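TBC1 domain family member 22A (Homo sapiens, PDB 2QFZ) probably acts as a GTPase-activating protein for Rab family proteins through its helical TBC domain, the part of the longer protein present here. Local coordinates at residues N251-R256 with H279-V284; A286-R291 with S323-E328; R106-D111 with I129-L134; P113-E118 with G149-V154; K30-G35 with E41-L46. All coordinates share one frame; numbering follows the deposited sequence.

Contact 1 (N251-R256 with H279-V284); sequences NNLLMR and HFHLYV
Leu253 lays its CD2 methyl over the imidazole of His281 in a CH-pi contact: the carbon stands 3.7 Å from the ring centroid of His281, only 11° off the normal. This is the tight part. Leu254 joins it with its CD1 3.6 Å from CE1 of His281, so that one leucine covers one face of the ring and the next comes in obliquely. Both can face helix 276-291 because they occupy the two central places of a type I' turn, Asn252 to Met255, where each takes positive phi, just after helix 242-251 ends. The histidine reaches into the turn because its CG lies trans to the backbone N (chi1 -176°), which carries the ring out from the helix. The looser side is a single methyl touch, Leu254 CD1 to Val284 CG1 at 3.9 Å. A histidine suits this buried spot because both its nitrogens are used at the rim while a methyl lies on one face: ND1 pairs with the hydroxyl of Tyr270 and NE2 with the carbonyl O of Trp249. NE2 must donate to that carbonyl; if ND1 accepts from Tyr270, the ring would be neutral, which would suit its apolar surroundings.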
# COMPACT_ATOMS: atom_id res chain seq x y z
N ASN A 251 -0.20 -8.32 5.99
CA ASN A 251 1.25 -8.08 5.99
C ASN A 251 1.74 -7.28 4.77
O ASN A 251 2.61 -6.40 4.89
CB ASN A 251 1.96 -9.45 6.04
CG ASN A 251 3.44 -9.33 6.35
OD1 ASN A 251 3.82 -8.92 7.47
ND2 ASN A 251 4.27 -9.69 5.37
N ASN A 252 1.17 -7.61 3.61
CA ASN A 252 1.53 -7.00 2.33
C ASN A 252 0.47 -6.02 1.79
O ASN A 252 0.59 -5.56 0.64
CB ASN A 252 1.76 -8.10 1.27
CG ASN A 252 2.98 -9.00 1.60
OD1 ASN A 252 2.97 -9.79 2.56
ND2 ASN A 252 4.03 -8.90 0.78
N LEU A 253 -0.58 -5.76 2.58
CA LEU A 253 -1.70 -4.86 2.21
C LEU A 253 -2.33 -5.21 0.84
O LEU A 253 -2.60 -4.33 0.02
CB LEU A 253 -1.31 -3.38 2.27
CG LEU A 253 -1.05 -2.85 3.69
CD1 LEU A 253 -0.68 -1.39 3.58
CD2 LEU A 253 -2.26 -3.00 4.66
N LEU A 254 -2.62 -6.51 0.67
CA LEU A 254 -3.23 -7.10 -0.53
C LEU A 254 -2.39 -6.98 -1.77
O LEU A 254 -2.84 -7.44 -2.84
CB LEU A 254 -4.66 -6.59 -0.77
CG LEU A 254 -5.73 -7.23 0.13
CD1 LEU A 254 -6.94 -6.38 0.08
CD2 LEU A 254 -6.04 -8.74 -0.29
N MET A 255 -1.14 -6.48 -1.65
CA MET A 255 -0.29 -6.30 -2.82
C MET A 255 0.13 -7.58 -3.48
O MET A 255 0.49 -7.55 -4.65
CB MET A 255 0.94 -5.48 -2.51
CG MET A 255 0.63 -4.06 -2.20
SD MET A 255 2.10 -3.10 -2.01
CE MET A 255 2.95 -3.40 -3.56
N ARG A 256 0.11 -8.70 -2.77
CA ARG A 256 0.43 -9.98 -3.45
C ARG A 256 -0.80 -10.62 -4.05
O ARG A 256 -0.70 -11.68 -4.61
CB ARG A 256 1.11 -11.00 -2.50
CG ARG A 256 2.45 -10.55 -1.90
CD ARG A 256 3.62 -10.50 -2.91
NE ARG A 256 3.75 -9.17 -3.53
CZ ARG A 256 3.73 -8.90 -4.84
NH1 ARG A 256 3.60 -9.87 -5.77
NH2 ARG A 256 3.85 -7.63 -5.22
N HIS A 279 -7.76 0.47 9.33
CA HIS A 279 -9.12 0.08 9.70
C HIS A 279 -9.92 -0.25 8.43
O HIS A 279 -10.41 -1.36 8.28
CB HIS A 279 -9.76 1.23 10.50
CG HIS A 279 -11.19 1.01 10.89
ND1 HIS A 279 -12.20 1.88 10.50
CD2 HIS A 279 -11.78 0.07 11.67
CE1 HIS A 279 -13.35 1.47 11.01
NE2 HIS A 279 -13.12 0.37 11.72
N PHE A 280 -10.02 0.71 7.50
CA PHE A 280 -10.75 0.44 6.25
C PHE A 280 -10.25 -0.81 5.50
O PHE A 280 -11.05 -1.53 4.94
CB PHE A 280 -10.76 1.63 5.31
CG PHE A 280 -11.83 1.57 4.25
CD1 PHE A 280 -13.16 1.29 4.60
CD2 PHE A 280 -11.52 1.74 2.91
CE1 PHE A 280 -14.16 1.20 3.63
CE2 PHE A 280 -12.53 1.69 1.93
CZ PHE A 280 -13.84 1.43 2.30
N HIS A 281 -8.93 -1.05 5.52
CA HIS A 281 -8.33 -2.25 4.95
C HIS A 281 -9.03 -3.54 5.33
O HIS A 281 -9.20 -4.44 4.49
CB HIS A 281 -6.81 -2.34 5.25
CG HIS A 281 -6.14 -3.51 4.60
ND1 HIS A 281 -6.03 -3.63 3.23
CD2 HIS A 281 -5.54 -4.61 5.11
CE1 HIS A 281 -5.47 -4.78 2.93
NE2 HIS A 281 -5.14 -5.40 4.06
N LEU A 282 -9.40 -3.68 6.61
CA LEU A 282 -10.16 -4.84 7.07
C LEU A 282 -11.41 -5.12 6.23
O LEU A 282 -11.66 -6.23 5.85
CB LEU A 282 -10.61 -4.66 8.52
CG LEU A 282 -9.57 -4.48 9.62
CD1 LEU A 282 -10.15 -4.98 10.92
CD2 LEU A 282 -8.26 -5.20 9.30
N TYR A 283 -12.19 -4.08 5.95
CA TYR A 283 -13.44 -4.19 5.19
C TYR A 283 -13.20 -4.49 3.74
O TYR A 283 -14.03 -5.10 3.14
CB TYR A 283 -14.25 -2.89 5.30
CG TYR A 283 -14.64 -2.65 6.71
CD1 TYR A 283 -15.75 -3.30 7.27
CD2 TYR A 283 -13.90 -1.82 7.50
CE1 TYR A 283 -16.10 -3.11 8.64
CE2 TYR A 283 -14.24 -1.62 8.85
CZ TYR A 283 -15.33 -2.26 9.40
OH TYR A 283 -15.66 -2.02 10.71
N VAL A 284 -12.08 -4.00 3.18
CA VAL A 284 -11.68 -4.34 1.82
C VAL A 284 -11.33 -5.84 1.75
O VAL A 284 -11.68 -6.54 0.77
CB VAL A 284 -10.50 -3.43 1.30
CG1 VAL A 284 -9.98 -3.91 -0.07
CG2 VAL A 284 -10.97 -1.98 1.22

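Contact 2 (A286-R291 with S323-E328)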
# COMPACT_ATOMS: atom_id res chain seq x y z
N ALA A 286 -12.60 -8.20 3.67
CA ALA A 286 -13.89 -8.89 3.81
C ALA A 286 -14.64 -8.93 2.48
O ALA A 286 -15.12 -10.00 2.07
CB ALA A 286 -14.72 -8.25 4.91
N ALA A 287 -14.69 -7.79 1.80
CA ALA A 287 -15.25 -7.70 0.44
C ALA A 287 -14.47 -8.51 -0.61
O ALA A 287 -15.05 -9.12 -1.54
CB ALA A 287 -15.40 -6.24 0.02
N PHE A 288 -13.16 -8.57 -0.47
CA PHE A 288 -12.33 -9.33 -1.39
C PHE A 288 -12.65 -10.83 -1.28
O PHE A 288 -12.82 -11.53 -2.30
CB PHE A 288 -10.86 -9.06 -1.10
CG PHE A 288 -9.92 -9.53 -2.13
CD1 PHE A 288 -10.01 -9.10 -3.45
CD2 PHE A 288 -8.90 -10.40 -1.78
CE1 PHE A 288 -9.09 -9.53 -4.42
CE2 PHE A 288 -7.97 -10.83 -2.75
CZ PHE A 288 -8.06 -10.40 -4.05
N LEU A 289 -12.77 -11.31 -0.05
CA LEU A 289 -13.13 -12.70 0.17
C LEU A 289 -14.53 -13.07 -0.42
O LEU A 289 -14.66 -14.06 -1.15
CB LEU A 289 -13.04 -13.02 1.67
CG LEU A 289 -13.14 -14.48 2.10
CD1 LEU A 289 -12.08 -15.37 1.48
CD2 LEU A 289 -13.06 -14.52 3.62
N VAL A 290 -15.54 -12.26 -0.13
CA VAL A 290 -16.89 -12.61 -0.50
C VAL A 290 -17.21 -12.31 -1.95
O VAL A 290 -18.19 -12.82 -2.45
CB VAL A 290 -17.99 -12.08 0.51
CG1 VAL A 290 -17.72 -12.62 1.92
CG2 VAL A 290 -18.13 -10.57 0.52
N ARG A 291 -16.34 -11.55 -2.64
CA ARG A 291 -16.35 -11.41 -4.10
C ARG A 291 -16.28 -12.78 -4.80
O ARG A 291 -16.94 -12.98 -5.82
CB ARG A 291 -15.21 -10.46 -4.56
CG ARG A 291 -14.78 -10.53 -6.05
CD ARG A 291 -15.76 -9.85 -7.03
NE ARG A 291 -15.30 -10.04 -8.42
CZ ARG A 291 -15.51 -11.14 -9.16
NH1 ARG A 291 -16.19 -12.17 -8.68
NH2 ARG A 291 -15.05 -11.20 -10.40
N SER A 323 -13.13 -0.23 -8.01
CA SER A 323 -14.24 0.65 -7.61
C SER A 323 -15.38 -0.15 -7.01
O SER A 323 -15.98 0.26 -6.01
CB SER A 323 -14.81 1.46 -8.81
OG SER A 323 -13.77 2.04 -9.57
N LEU A 324 -15.70 -1.28 -7.63
CA LEU A 324 -16.71 -2.19 -7.06
C LEU A 324 -16.28 -2.74 -5.71
O LEU A 324 -17.05 -2.68 -4.75
CB LEU A 324 -17.00 -3.33 -8.03
CG LEU A 324 -17.78 -2.91 -9.29
N LEU A 325 -15.05 -3.25 -5.61
CA LEU A 325 -14.54 -3.75 -4.33
C LEU A 325 -14.65 -2.69 -3.22
O LEU A 325 -15.10 -2.96 -2.07
CB LEU A 325 -13.10 -4.25 -4.51
CG LEU A 325 -12.41 -4.97 -3.35
CD1 LEU A 325 -13.19 -6.28 -3.04
CD2 LEU A 325 -10.93 -5.22 -3.66
N LEU A 326 -14.28 -1.46 -3.55
CA LEU A 326 -14.33 -0.39 -2.54
C LEU A 326 -15.77 -0.02 -2.16
O LEU A 326 -16.03 0.33 -0.98
CB LEU A 326 -13.56 0.84 -3.03
CG LEU A 326 -12.03 0.73 -3.06
CD1 LEU A 326 -11.37 1.92 -3.91
CD2 LEU A 326 -11.47 0.68 -1.65
N ALA A 327 -16.69 -0.07 -3.12
CA ALA A 327 -18.10 0.23 -2.87
C ALA A 327 -18.72 -0.80 -1.92
O ALA A 327 -19.41 -0.44 -0.97
CB ALA A 327 -18.92 0.35 -4.23
N GLU A 328 -18.42 -2.08 -2.14
CA GLU A 328 -18.75 -3.18 -1.22
C GLU A 328 -18.13 -3.05 0.18
O GLU A 328 -18.82 -3.18 1.18
CB GLU A 328 -18.34 -4.51 -1.88
CG GLU A 328 -19.21 -4.78 -3.09
CD GLU A 328 -20.68 -4.47 -2.75
OE1 GLU A 328 -21.25 -5.22 -1.92
OE2 GLU A 328 -21.21 -3.43 -3.23
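Leu325 reaches furthest into the contact, setting one methyl against the backbone of helix 276-291 and the other toward a phenyl ring. With CG trans to its own backbone N (chi1 -173°), the side chain swings across to set CD1 3.4 Å from Phe288 N and 3.8 Å from Ala287 CB. The other methyl, CD2, lies obliquely to the ring, 4.0 Å from CD1 of Phe288, whose ring also meets Trp249 and Trp292 edge-to-face. The two helices, 276-291 and 319-335, belong to the all-helical TBC architecture and cross steeply here: the axes of segments 286-291 and 323-328 approach to 9.0 Å, with 115° between their N-to-C directions. The small Ala287 suits the place, its CA being 6.0 Å from that of Glu328. Leu326 points away from segment 286-291 and packs on helix 260-270 and on Phe280 and Val284, farther back on helix 276-291. One turn after Leu325, Glu328 offers only its aliphatic root, CB lying 3.9 Å from Ala287 CB; the chain then bends at chi2 (-44°) and carries the carboxylate away, where OE1 forms a salt bridge with Arg331.

Contact 3 (R106-D111 with I129-L134); sequences RQIHID and IFERIL
Glu131 and Ile108 lie alongside each other, pointing opposite ways, where helix 124-140 runs against helix 102-111. Along the glutamate, CB begins 4.0 Å from Ile108 CG2. CG comes closer, 3.7 Å from that same CG2 methyl of Ile108, and is the aliphatic surface on which the isoleucine rests. Beyond CG the chain is extended (chi2 175°), which takes the carboxylate clear of the isoleucine. At its tip the oxygens part company: OE1 is hydrogen-bonded to the hydroxyl of Tyr105, while OE2 stands over one face of the His109 ring, 3.8 Å from ND1 of His109, with ring and carboxylate planes 51° apart. Approached over its face, the ring makes this a contact of proximity rather than a bond. Ile108 and Asp111 open the IxxDxxR signature of TBC domains, completed by Arg114; the isoleucine is its buried apolar element, and Asp111 binds the hydroxyl of Tyr146. The other branch of Ile108, through CG1 to CD1, spreads along the interface to Leu134, where CD1 lies 3.9 Å from the backbone C of Leu134, with CB a little beyond. An alanine in place of Ile108 would lack both methyl contacts and is likely to open a gap between the helices beside the glutamate stem. The short helical segments run roughly antiparallel, at 146°, with their axes 10.0 Å apart.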
# COMPACT_ATOMS: atom_id res chain seq x y z
N ARG A 106 21.49 -8.47 4.73
CA ARG A 106 21.46 -9.74 4.00
C ARG A 106 20.03 -10.17 3.74
O ARG A 106 19.71 -10.60 2.62
CB ARG A 106 22.21 -10.87 4.74
CG ARG A 106 22.41 -12.13 3.84
CD ARG A 106 23.02 -13.33 4.59
NE ARG A 106 23.34 -14.43 3.66
CZ ARG A 106 22.56 -15.48 3.41
NH1 ARG A 106 21.40 -15.64 4.02
NH2 ARG A 106 22.96 -16.40 2.53
N GLN A 107 19.16 -10.05 4.76
CA GLN A 107 17.73 -10.31 4.54
C GLN A 107 17.16 -9.44 3.39
O GLN A 107 16.43 -9.95 2.51
CB GLN A 107 16.94 -10.10 5.83
CG GLN A 107 17.10 -11.22 6.88
CD GLN A 107 16.16 -11.05 8.06
OE1 GLN A 107 15.00 -11.50 8.02
NE2 GLN A 107 16.64 -10.38 9.11
N ILE A 108 17.50 -8.15 3.37
CA ILE A 108 16.98 -7.23 2.34
C ILE A 108 17.55 -7.57 0.95
O ILE A 108 16.82 -7.50 -0.04
CB ILE A 108 17.25 -5.73 2.69
CG1 ILE A 108 16.49 -5.33 3.96
CG2 ILE A 108 16.92 -4.80 1.50
CD1 ILE A 108 17.06 -4.09 4.71
N HIS A 109 18.82 -7.97 0.90
CA HIS A 109 19.50 -8.34 -0.37
C HIS A 109 18.92 -9.60 -1.01
O HIS A 109 18.99 -9.77 -2.22
CB HIS A 109 21.01 -8.56 -0.13
CG HIS A 109 21.87 -8.38 -1.35
ND1 HIS A 109 21.42 -8.60 -2.64
CD2 HIS A 109 23.18 -8.02 -1.48
CE1 HIS A 109 22.39 -8.37 -3.50
NE2 HIS A 109 23.47 -8.02 -2.82
N ILE A 110 18.35 -10.48 -0.19
CA ILE A 110 17.72 -11.70 -0.70
C ILE A 110 16.32 -11.47 -1.24
O ILE A 110 15.93 -12.03 -2.27
CB ILE A 110 17.67 -12.77 0.41
CG1 ILE A 110 19.09 -13.29 0.67
CG2 ILE A 110 16.72 -13.92 0.02
CD1 ILE A 110 19.28 -13.87 2.07
N ASP A 111 15.55 -10.65 -0.54
CA ASP A 111 14.16 -10.36 -0.90
C ASP A 111 14.02 -9.40 -2.06
O ASP A 111 13.25 -9.68 -2.97
CB ASP A 111 13.40 -9.77 0.29
CG ASP A 111 13.19 -10.79 1.43
OD1 ASP A 111 13.46 -12.01 1.22
OD2 ASP A 111 12.77 -10.35 2.52
N ILE A 129 18.06 1.64 -4.68
CA ILE A 129 17.24 2.62 -3.99
C ILE A 129 16.38 1.87 -2.98
O ILE A 129 16.29 2.25 -1.82
CB ILE A 129 16.32 3.39 -4.94
CG1 ILE A 129 17.12 4.31 -5.83
CG2 ILE A 129 15.26 4.19 -4.15
CD1 ILE A 129 16.30 4.85 -7.05
N PHE A 130 15.75 0.80 -3.44
CA PHE A 130 14.82 -0.01 -2.61
C PHE A 130 15.50 -0.51 -1.37
O PHE A 130 14.94 -0.36 -0.29
CB PHE A 130 14.21 -1.18 -3.42
CG PHE A 130 12.95 -0.80 -4.19
CD1 PHE A 130 12.90 0.32 -4.99
CD2 PHE A 130 11.81 -1.60 -4.12
CE1 PHE A 130 11.75 0.66 -5.69
CE2 PHE A 130 10.66 -1.26 -4.82
CZ PHE A 130 10.64 -0.13 -5.61
N GLU A 131 16.70 -1.10 -1.52
CA GLU A 131 17.52 -1.61 -0.37
C GLU A 131 17.90 -0.53 0.62
O GLU A 131 17.89 -0.74 1.86
CB GLU A 131 18.83 -2.28 -0.89
CG GLU A 131 18.60 -3.60 -1.57
CD GLU A 131 19.85 -4.22 -2.19
OE1 GLU A 131 20.96 -3.69 -1.98
OE2 GLU A 131 19.70 -5.27 -2.89
N ARG A 132 18.26 0.63 0.08
CA ARG A 132 18.67 1.73 0.93
C ARG A 132 17.52 2.31 1.73
O ARG A 132 17.67 2.57 2.94
CB ARG A 132 19.33 2.82 0.08
CG ARG A 132 20.09 3.81 0.91
CD ARG A 132 21.06 4.57 0.08
NE ARG A 132 20.49 4.97 -1.19
CZ ARG A 132 21.16 5.46 -2.22
NH1 ARG A 132 22.49 5.65 -2.14
NH2 ARG A 132 20.49 5.80 -3.33
N ILE A 133 16.38 2.54 1.09
CA ILE A 133 15.15 3.00 1.82
C ILE A 133 14.79 2.02 2.95
O ILE A 133 14.53 2.42 4.10
CB ILE A 133 13.91 3.14 0.88
CG1 ILE A 133 14.05 4.36 -0.03
CG2 ILE A 133 12.58 3.26 1.69
CD1 ILE A 133 13.02 4.39 -1.20
N LEU A 134 14.78 0.72 2.61
CA LEU A 134 14.37 -0.33 3.54
C LEU A 134 15.40 -0.52 4.67
O LEU A 134 15.05 -0.60 5.85
CB LEU A 134 14.09 -1.65 2.76
CG LEU A 134 12.79 -1.64 1.94
CD1 LEU A 134 12.74 -2.78 0.95
CD2 LEU A 134 11.60 -1.66 2.89

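Contact 4 (P113-E118 with G149-V154); sequences PRMSPE and GINDLV
The residues that follow two TBC signature motifs meet here: Met115 directly follows Arg114, the last residue of the IxxDxxR motif, and Asn151 lies just beyond Gln148 of the YxQ motif. In relatives the arginine and glutamine of these motifs act as catalytic fingers. ND2 of Asn151 donates a weak but fairly straight hydrogen bond to SD of Met115, 3.3 Å long at 166°. The amide is held at its other end too, since OD1 of Asn151 accepts from Gly149 N at 2.9 Å, nearly along the C=O axis. Both Met115 and Asn151 hold CG in the crowded position between backbone N and carbonyl carbon (chi1 81° and 63°), which turns the two side chains toward each other from opposite directions. A bend at chi3 then brings CE of Met115 to 3.1 Å from Asn151 O and 3.7 Å from Asp152 OD1. Replacing Met115 with an alanine would probably leave the amide NH2 of Asn151 without its sulfur partner and open a gap above the helix start. Two waters link Asp152 OD1 to N and O of Ser116. With OD2 paired to Arg256 and Asn252 and OD1 holding both waters, the buried carboxylate of Asp152 is probably ionised, and it links the 113-118 loop with the loop of Asn252 and Arg256.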
# COMPACT_ATOMS: atom_id res chain seq x y z
N PRO A 113 15.89 -8.39 -4.76
CA PRO A 113 16.13 -8.98 -6.10
C PRO A 113 15.06 -9.89 -6.70
O PRO A 113 14.97 -9.96 -7.92
CB PRO A 113 17.43 -9.73 -5.91
CG PRO A 113 18.18 -8.85 -4.96
CD PRO A 113 17.11 -8.49 -3.94
N ARG A 114 14.25 -10.54 -5.88
CA ARG A 114 13.24 -11.48 -6.39
C ARG A 114 11.80 -11.01 -6.17
O ARG A 114 10.86 -11.81 -6.27
CB ARG A 114 13.37 -12.87 -5.71
CG ARG A 114 14.74 -13.26 -5.08
CD ARG A 114 14.54 -14.26 -3.90
NE ARG A 114 13.48 -13.79 -3.00
CZ ARG A 114 13.09 -14.40 -1.88
NH1 ARG A 114 12.08 -13.85 -1.17
NH2 ARG A 114 13.68 -15.53 -1.46
N MET A 115 11.60 -9.73 -5.86
CA MET A 115 10.24 -9.22 -5.63
C MET A 115 9.61 -8.75 -6.95
O MET A 115 10.27 -8.67 -7.99
CB MET A 115 10.23 -8.12 -4.54
CG MET A 115 10.62 -6.75 -5.00
SD MET A 115 10.89 -5.60 -3.63
CE MET A 115 9.28 -4.81 -3.55
N SER A 116 8.31 -8.46 -6.90
CA SER A 116 7.54 -8.05 -8.06
C SER A 116 7.31 -6.53 -8.01
O SER A 116 7.30 -5.95 -6.93
CB SER A 116 6.21 -8.84 -8.08
OG SER A 116 5.15 -8.09 -8.64
N PRO A 117 7.13 -5.87 -9.19
CA PRO A 117 7.22 -6.37 -10.57
C PRO A 117 8.66 -6.44 -11.08
O PRO A 117 9.43 -5.50 -10.88
CB PRO A 117 6.39 -5.34 -11.35
CG PRO A 117 5.75 -4.45 -10.28
CD PRO A 117 6.69 -4.47 -9.17
N GLU A 118 8.99 -7.55 -11.73
CA GLU A 118 10.39 -7.89 -12.06
C GLU A 118 11.08 -6.95 -13.07
O GLU A 118 12.27 -6.68 -12.96
CB GLU A 118 10.46 -9.34 -12.57
N GLY A 149 7.69 -8.20 3.45
CA GLY A 149 6.35 -7.58 3.30
C GLY A 149 6.42 -6.06 3.27
O GLY A 149 5.77 -5.40 2.43
N ILE A 150 7.20 -5.47 4.18
CA ILE A 150 7.42 -4.02 4.12
C ILE A 150 8.09 -3.60 2.80
O ILE A 150 7.84 -2.51 2.32
CB ILE A 150 8.26 -3.47 5.27
CG1 ILE A 150 7.60 -3.75 6.60
CG2 ILE A 150 8.46 -1.93 5.14
CD1 ILE A 150 8.35 -3.11 7.75
N ASN A 151 8.92 -4.46 2.21
CA ASN A 151 9.53 -4.17 0.90
C ASN A 151 8.52 -3.85 -0.21
O ASN A 151 8.77 -2.99 -1.05
CB ASN A 151 10.48 -5.34 0.48
CG ASN A 151 9.74 -6.66 0.29
OD1 ASN A 151 9.15 -7.19 1.22
ND2 ASN A 151 9.76 -7.17 -0.94
N ASP A 152 7.37 -4.53 -0.21
CA ASP A 152 6.27 -4.25 -1.16
C ASP A 152 5.66 -2.84 -0.98
O ASP A 152 5.25 -2.17 -1.96
CB ASP A 152 5.12 -5.27 -0.99
CG ASP A 152 5.25 -6.51 -1.88
OD1 ASP A 152 5.99 -6.48 -2.90
OD2 ASP A 152 4.54 -7.51 -1.57
N LEU A 153 5.57 -2.38 0.24
CA LEU A 153 4.97 -1.08 0.49
C LEU A 153 5.79 0.09 -0.10
O LEU A 153 5.27 1.20 -0.23
CB LEU A 153 4.67 -0.89 1.98
CG LEU A 153 3.95 -2.05 2.65
CD1 LEU A 153 3.68 -1.72 4.08
CD2 LEU A 153 2.69 -2.46 1.98
N VAL A 154 7.05 -0.16 -0.48
CA VAL A 154 7.87 0.84 -1.16
C VAL A 154 7.35 1.11 -2.58
O VAL A 154 7.35 2.24 -3.05
CB VAL A 154 9.39 0.40 -1.29
CG1 VAL A 154 10.22 1.47 -2.06
CG2 VAL A 154 10.01 0.13 0.08
O HOH W 1 6.04 -4.55 -4.97
O HOH W 2 7.05 -8.53 -3.96

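Contact 5 (K30-G35 with E41-L46)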
# COMPACT_ATOMS: atom_id res chain seq x y z
N LYS A 30 -6.79 20.25 -9.56
CA LYS A 30 -5.76 21.29 -9.76
C LYS A 30 -6.12 22.57 -9.03
O LYS A 30 -5.26 23.22 -8.44
CB LYS A 30 -5.55 21.56 -11.25
CG LYS A 30 -4.86 20.44 -11.96
CD LYS A 30 -4.61 20.77 -13.44
N GLN A 31 -7.41 22.91 -9.02
CA GLN A 31 -7.86 24.10 -8.34
C GLN A 31 -7.70 23.97 -6.84
O GLN A 31 -7.22 24.90 -6.20
CB GLN A 31 -9.30 24.43 -8.70
CG GLN A 31 -9.56 25.92 -8.67
CD GLN A 31 -10.99 26.28 -8.95
OE1 GLN A 31 -11.69 25.57 -9.68
NE2 GLN A 31 -11.44 27.40 -8.37
N LEU A 32 -8.07 22.81 -6.27
CA LEU A 32 -7.80 22.53 -4.83
C LEU A 32 -6.32 22.60 -4.49
O LEU A 32 -5.95 23.25 -3.53
CB LEU A 32 -8.32 21.16 -4.36
CG LEU A 32 -9.78 21.08 -3.90
CD1 LEU A 32 -10.20 19.63 -3.77
CD2 LEU A 32 -9.92 21.80 -2.59
N LEU A 33 -5.49 21.90 -5.27
CA LEU A 33 -4.05 21.90 -5.02
C LEU A 33 -3.37 23.29 -5.06
O LEU A 33 -2.33 23.47 -4.46
CB LEU A 33 -3.34 20.99 -6.00
CG LEU A 33 -3.74 19.51 -6.10
CD1 LEU A 33 -2.62 18.80 -6.81
CD2 LEU A 33 -4.04 18.94 -4.74
N ALA A 34 -3.93 24.24 -5.81
CA ALA A 34 -3.31 25.56 -5.96
C ALA A 34 -3.53 26.45 -4.74
O ALA A 34 -2.80 27.40 -4.52
CB ALA A 34 -3.81 26.26 -7.25
N GLY A 35 -4.53 26.14 -3.93
CA GLY A 35 -4.68 26.79 -2.64
C GLY A 35 -5.32 28.17 -2.73
O GLY A 35 -6.29 28.34 -3.48
N GLU A 41 -10.13 18.27 3.53
CA GLU A 41 -11.43 17.59 3.64
C GLU A 41 -12.01 17.40 2.26
O GLU A 41 -12.33 16.26 1.87
CB GLU A 41 -12.41 18.39 4.53
CG GLU A 41 -13.88 17.88 4.47
N GLU A 42 -12.14 18.50 1.52
CA GLU A 42 -12.57 18.46 0.14
C GLU A 42 -11.68 17.62 -0.78
O GLU A 42 -12.19 16.93 -1.64
CB GLU A 42 -12.74 19.88 -0.45
CG GLU A 42 -14.06 20.55 -0.14
CD GLU A 42 -15.23 19.56 -0.16
OE1 GLU A 42 -15.60 19.11 -1.27
OE2 GLU A 42 -15.74 19.23 0.94
N LEU A 43 -10.38 17.71 -0.63
CA LEU A 43 -9.46 16.85 -1.43
C LEU A 43 -9.69 15.34 -1.18
O LEU A 43 -9.73 14.57 -2.14
CB LEU A 43 -8.00 17.19 -1.11
CG LEU A 43 -6.89 16.61 -1.99
CD1 LEU A 43 -6.99 17.15 -3.41
CD2 LEU A 43 -5.50 16.88 -1.35
N ARG A 44 -9.81 14.96 0.11
CA ARG A 44 -10.16 13.57 0.53
C ARG A 44 -11.44 13.07 -0.06
O ARG A 44 -11.48 11.95 -0.56
CB ARG A 44 -10.30 13.45 2.04
CG ARG A 44 -9.01 13.47 2.75
CD ARG A 44 -9.17 13.24 4.21
NE ARG A 44 -7.97 13.71 4.88
CZ ARG A 44 -7.86 14.88 5.51
NH1 ARG A 44 -8.92 15.70 5.61
NH2 ARG A 44 -6.71 15.22 6.07
N ARG A 45 -12.51 13.88 0.02
CA ARG A 45 -13.80 13.52 -0.57
C ARG A 45 -13.71 13.32 -2.09
O ARG A 45 -14.39 12.46 -2.65
CB ARG A 45 -14.87 14.57 -0.21
CG ARG A 45 -16.14 14.47 -1.01
N LEU A 46 -12.85 14.09 -2.76
CA LEU A 46 -12.68 13.90 -4.21
C LEU A 46 -11.79 12.67 -4.51
O LEU A 46 -12.04 11.95 -5.44
CB LEU A 46 -12.07 15.12 -4.88
CG LEU A 46 -12.97 16.28 -5.28
CD1 LEU A 46 -12.20 17.17 -6.24
CD2 LEU A 46 -14.26 15.83 -5.90
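Leu33 and Leu43 meet through opposite choices of chi1: CG of Leu43 is trans to the backbone N (-169°), whereas CG of Leu33 sits beside it (-57°). The side chains thereby cross at about a right angle, with Leu33 CD2 3.7 Å from Leu43 CD1. Leu32 drives its CD1 deeper, lying 3.7 Å from the backbone N of Leu43 and 4.0 Å from CD1 of Leu46. Its other methyl, CD2, rests on the stem of Glu42, 4.0 Å from CB, while that chain bends away with its carboxylate. The two helices, 25-34 and 40-47, form an antiparallel helical hairpin; the axes of segments 30-34 and 41-46 lie 10.4 Å apart at 154°. Gly35, whose phi is positive, leads out of the first helix, and Thr38 OG1 in the connection binds the carbonyl of Leu32. Leu33 also reaches Met58 and Leu62 of helix 56-63, so the hairpin is packed against the next helix. With the glutamate's charge turned aside, the contact rests on apolar surface that the leucines shield only in part, Leu43 being the buried one, at the edge of the chain.

In the fold
Contacts 3 and 4 are neighbours, their centres about 9 Å apart, and Leu134 of contact 3 packs on Asn151 of contact 4. Contact 4 in turn meets contact 1, centres about 16 Å away, through the Arg256–Asp152 salt bridge. Contacts 1 and 2 share helix 276-291, with centres about 11 Å apart, and Leu254 CD2 touches Phe288 CD2 at 3.6 Å. A touching chain 3-4-1-2 therefore runs across the domain. Of the probable catalytic fingers, by analogy with relatives, Arg114 lies in contact 4 and Gln148 just before its second segment. Contact 5 stands apart, its centre about 26 Å from that of contact 1 and 31 Å from that of contact 4.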